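Local coordinates for internalin (Listeria monocytogenes serotype 4b, PDB 4FMZ), which is a leucine-rich-repeat protein of the internalin family that probably takes part in adhesion to host cells or their invasion, at residues L148-N158 with V167-D178. Sequence-based numbering, arbitrary orientation.
Sequences LSPLSNMTGLN and VKDVTPIANLTD
The flat amide of Asn175 points in its own plane at the carbonyl oxygen of Ser152. Asn175 ND2 donates to Ser152 O at 3.2 Å. ND2 sits above the carbonyl plane of Ser152, 37° out of it, and so not on a lone pair. CG of Asn175 is anti to its carbonyl carbon (chi1 -73°), which brings ND2 to this oxygen. The Pro172 ring rests on the peptide that joins Leu148 to Ser149, with Pro172 CG 3.5 Å from Ser149 N. The Asn158 amide passes Asp178 O at van der Waals distance, while Asn158 ND2 bonds Gly156 O at 2.8 Å. Water 2 accepts from Asp178 N and donates to Leu157 O, so it links the two backbones there. Water 1 does the same between Leu148 N and Asp169 O.

Inside, CD1 of Leu148 touches Ile173 CD1 at 3.6 Å and also meets Val167 CG1. Leu176 puts CD2 against the carbonyl oxygens of Leu151 and Met154. Leu176 CD1 packs on Leu157 CD2 at 3.8 Å, the two side chains alongside and pointing the same way. Leu160 of strand 159-161 touches both Ile173 and Leu176. Such stacking of successive turns on the convex side is typical of the leucine-rich-repeat solenoid of internalins.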
loop_
_atom_site.group_PDB
_atom_site.type_symbol
_atom_site.label_atom_id
_atom_site.label_comp_id
_atom_site.label_asym_id
_atom_site.label_seq_id
_atom_site.Cartn_x
_atom_site.Cartn_y
_atom_site.Cartn_z
ATOM N N LEU A 148 15.579 -0.529 -5.108
ATOM C CA LEU A 148 14.738 0.673 -5.112
ATOM C C LEU A 148 15.529 1.972 -5.308
ATOM O O LEU A 148 14.927 3.042 -5.218
ATOM C CB LEU A 148 13.935 0.783 -3.806
ATOM C CG LEU A 148 12.876 -0.276 -3.538
ATOM C CD1 LEU A 148 12.280 -0.064 -2.186
ATOM C CD2 LEU A 148 11.769 -0.283 -4.616
ATOM N N SER A 149 16.846 1.901 -5.616
ATOM C CA SER A 149 17.678 3.108 -5.746
ATOM C C SER A 149 17.128 4.139 -6.770
ATOM O O SER A 149 17.197 5.329 -6.450
ATOM C CB SER A 149 19.142 2.776 -6.030
ATOM O OG SER A 149 19.320 2.006 -7.208
ATOM N N PRO A 150 16.470 3.762 -7.907
ATOM C CA PRO A 150 15.945 4.797 -8.823
ATOM C C PRO A 150 14.776 5.633 -8.258
ATOM O O PRO A 150 14.372 6.594 -8.903
ATOM C CB PRO A 150 15.490 3.984 -10.040
ATOM C CG PRO A 150 16.235 2.694 -9.943
ATOM C CD PRO A 150 16.299 2.417 -8.493
ATOM N N LEU A 151 14.250 5.303 -7.063
ATOM C CA LEU A 151 13.179 6.092 -6.430
ATOM C C LEU A 151 13.713 7.323 -5.669
ATOM O O LEU A 151 12.931 8.227 -5.372
ATOM C CB LEU A 151 12.384 5.238 -5.426
ATOM C CG LEU A 151 11.677 3.984 -5.915
ATOM C CD1 LEU A 151 10.783 3.403 -4.811
ATOM C CD2 LEU A 151 10.870 4.254 -7.156
ATOM N N SER A 152 15.019 7.328 -5.326
ATOM C CA SER A 152 15.694 8.306 -4.465
ATOM C C SER A 152 15.424 9.800 -4.787
ATOM O O SER A 152 15.423 10.595 -3.844
ATOM C CB SER A 152 17.195 8.040 -4.413
ATOM O OG SER A 152 17.853 8.262 -5.649
ATOM N N ASN A 153 15.173 10.185 -6.058
ATOM C CA ASN A 153 14.935 11.604 -6.385
ATOM C C ASN A 153 13.442 12.019 -6.349
ATOM O O ASN A 153 13.126 13.170 -6.662
ATOM C CB ASN A 153 15.543 11.963 -7.751
ATOM C CG ASN A 153 17.043 11.788 -7.790
ATOM O OD1 ASN A 153 17.761 12.139 -6.845
ATOM N ND2 ASN A 153 17.543 11.208 -8.875
HETATM N N MSE A 154 12.548 11.134 -5.896
HETATM C CA MSE A 154 11.111 11.446 -5.834
HETATM C C MSE A 154 10.784 12.102 -4.496
HETATM O O MSE A 154 10.022 11.560 -3.704
HETATM C CB MSE A 154 10.265 10.187 -6.051
HETATM C CG MSE A 154 10.387 9.604 -7.435
HETATM SE SE MSE A 154 9.415 7.939 -7.486
HETATM C CE MSE A 154 9.747 7.508 -9.349
ATOM N N THR A 155 11.340 13.294 -4.267
ATOM C CA THR A 155 11.224 14.005 -2.984
ATOM C C THR A 155 9.811 14.541 -2.708
ATOM O O THR A 155 9.530 14.875 -1.560
ATOM C CB THR A 155 12.268 15.119 -2.888
ATOM O OG1 THR A 155 12.188 15.945 -4.052
ATOM C CG2 THR A 155 13.661 14.561 -2.739
ATOM N N GLY A 156 8.942 14.577 -3.723
ATOM C CA GLY A 156 7.547 14.988 -3.566
ATOM C C GLY A 156 6.587 13.821 -3.381
ATOM O O GLY A 156 5.375 14.033 -3.283
ATOM N N LEU A 157 7.102 12.576 -3.350
ATOM C CA LEU A 157 6.274 11.366 -3.216
ATOM C C LEU A 157 5.541 11.324 -1.878
ATOM O O LEU A 157 6.175 11.401 -0.821
ATOM C CB LEU A 157 7.106 10.084 -3.408
ATOM C CG LEU A 157 6.305 8.781 -3.657
ATOM C CD1 LEU A 157 5.691 8.757 -5.052
ATOM C CD2 LEU A 157 7.186 7.583 -3.515
ATOM N N ASN A 158 4.200 11.195 -1.947
ATOM C CA ASN A 158 3.315 11.151 -0.776
ATOM C C ASN A 158 2.783 9.750 -0.491
ATOM O O ASN A 158 2.422 9.462 0.653
ATOM C CB ASN A 158 2.127 12.099 -0.966
ATOM C CG ASN A 158 2.416 13.552 -0.674
ATOM O OD1 ASN A 158 1.666 14.221 0.047
ATOM N ND2 ASN A 158 3.475 14.092 -1.266
ATOM N N VAL A 167 12.784 -7.057 -2.019
ATOM C CA VAL A 167 13.308 -5.829 -1.402
ATOM C C VAL A 167 13.763 -6.096 0.041
ATOM O O VAL A 167 12.978 -6.499 0.901
ATOM C CB VAL A 167 12.331 -4.615 -1.479
ATOM C CG1 VAL A 167 12.736 -3.486 -0.514
ATOM C CG2 VAL A 167 12.245 -4.082 -2.908
ATOM N N LYS A 168 15.049 -5.831 0.277
ATOM C CA LYS A 168 15.728 -5.937 1.562
ATOM C C LYS A 168 16.073 -4.550 2.081
ATOM O O LYS A 168 15.689 -4.170 3.189
ATOM C CB LYS A 168 17.029 -6.749 1.405
ATOM C CG LYS A 168 16.889 -8.230 1.654
ATOM C CD LYS A 168 17.965 -8.726 2.611
ATOM C CE LYS A 168 17.739 -10.179 2.965
ATOM N NZ LYS A 168 16.690 -10.352 4.008
ATOM N N ASP A 169 16.807 -3.798 1.241
ATOM C CA ASP A 169 17.378 -2.487 1.516
ATOM C C ASP A 169 16.377 -1.358 1.243
ATOM O O ASP A 169 16.016 -1.108 0.102
ATOM C CB ASP A 169 18.655 -2.318 0.679
ATOM C CG ASP A 169 19.478 -1.097 1.012
ATOM O OD1 ASP A 169 19.048 -0.307 1.879
ATOM O OD2 ASP A 169 20.545 -0.921 0.393
ATOM N N VAL A 170 15.944 -0.670 2.304
ATOM C CA VAL A 170 14.969 0.411 2.169
ATOM C C VAL A 170 15.671 1.801 2.234
ATOM O O VAL A 170 14.979 2.815 2.330
ATOM C CB VAL A 170 13.782 0.280 3.178
ATOM C CG1 VAL A 170 13.003 -1.011 2.940
ATOM C CG2 VAL A 170 14.234 0.364 4.638
ATOM N N THR A 171 17.026 1.845 2.140
ATOM C CA THR A 171 17.810 3.095 2.179
ATOM C C THR A 171 17.304 4.128 1.135
ATOM O O THR A 171 17.127 5.279 1.530
ATOM C CB THR A 171 19.339 2.852 2.024
ATOM O OG1 THR A 171 19.777 1.934 3.024
ATOM C CG2 THR A 171 20.158 4.126 2.174
ATOM N N PRO A 172 16.974 3.772 -0.137
ATOM C CA PRO A 172 16.465 4.809 -1.064
ATOM C C PRO A 172 15.178 5.495 -0.588
ATOM O O PRO A 172 14.960 6.654 -0.943
ATOM C CB PRO A 172 16.206 4.031 -2.359
ATOM C CG PRO A 172 17.102 2.840 -2.263
ATOM C CD PRO A 172 17.085 2.464 -0.823
ATOM N N ILE A 173 14.328 4.787 0.202
ATOM C CA ILE A 173 13.042 5.317 0.697
ATOM C C ILE A 173 13.290 6.419 1.756
ATOM O O ILE A 173 12.426 7.282 1.942
ATOM C CB ILE A 173 12.111 4.188 1.234
ATOM C CG1 ILE A 173 11.837 3.136 0.134
ATOM C CG2 ILE A 173 10.778 4.758 1.776
ATOM C CD1 ILE A 173 11.113 1.892 0.645
ATOM N N ALA A 174 14.465 6.417 2.417
ATOM C CA ALA A 174 14.812 7.437 3.417
ATOM C C ALA A 174 14.744 8.862 2.832
ATOM O O ALA A 174 14.417 9.803 3.558
ATOM C CB ALA A 174 16.198 7.179 3.987
ATOM N N ASN A 175 15.008 9.008 1.516
ATOM C CA ASN A 175 14.997 10.304 0.825
ATOM C C ASN A 175 13.601 10.871 0.600
ATOM O O ASN A 175 13.450 12.063 0.306
ATOM C CB ASN A 175 15.677 10.170 -0.543
ATOM C CG ASN A 175 17.169 10.019 -0.521
ATOM O OD1 ASN A 175 17.804 9.880 0.527
ATOM N ND2 ASN A 175 17.767 10.088 -1.696
ATOM N N LEU A 176 12.590 10.022 0.697
ATOM C CA LEU A 176 11.216 10.398 0.376
ATOM C C LEU A 176 10.501 10.902 1.628
ATOM O O LEU A 176 9.503 10.327 2.055
ATOM C CB LEU A 176 10.505 9.175 -0.273
ATOM C CG LEU A 176 11.376 8.349 -1.263
ATOM C CD1 LEU A 176 10.605 7.193 -1.867
ATOM C CD2 LEU A 176 11.986 9.232 -2.377
ATOM N N THR A 177 10.967 12.048 2.161
ATOM C CA THR A 177 10.496 12.596 3.442
ATOM C C THR A 177 9.108 13.229 3.387
ATOM O O THR A 177 8.577 13.525 4.461
ATOM C CB THR A 177 11.520 13.566 4.038
ATOM O OG1 THR A 177 11.656 14.705 3.188
ATOM C CG2 THR A 177 12.861 12.899 4.279
ATOM N N ASP A 178 8.496 13.379 2.189
ATOM C CA ASP A 178 7.117 13.869 2.092
ATOM C C ASP A 178 6.117 12.711 2.215
ATOM O O ASP A 178 4.904 12.955 2.179
ATOM C CB ASP A 178 6.868 14.632 0.787
ATOM C CG ASP A 178 7.239 16.101 0.840
ATOM O OD1 ASP A 178 7.254 16.676 1.957
ATOM O OD2 ASP A 178 7.460 16.691 -0.237
HETATM O O HOH W 1 16.773 -1.208 -2.508
HETATM O O HOH W 2 8.719 12.293 -0.521
#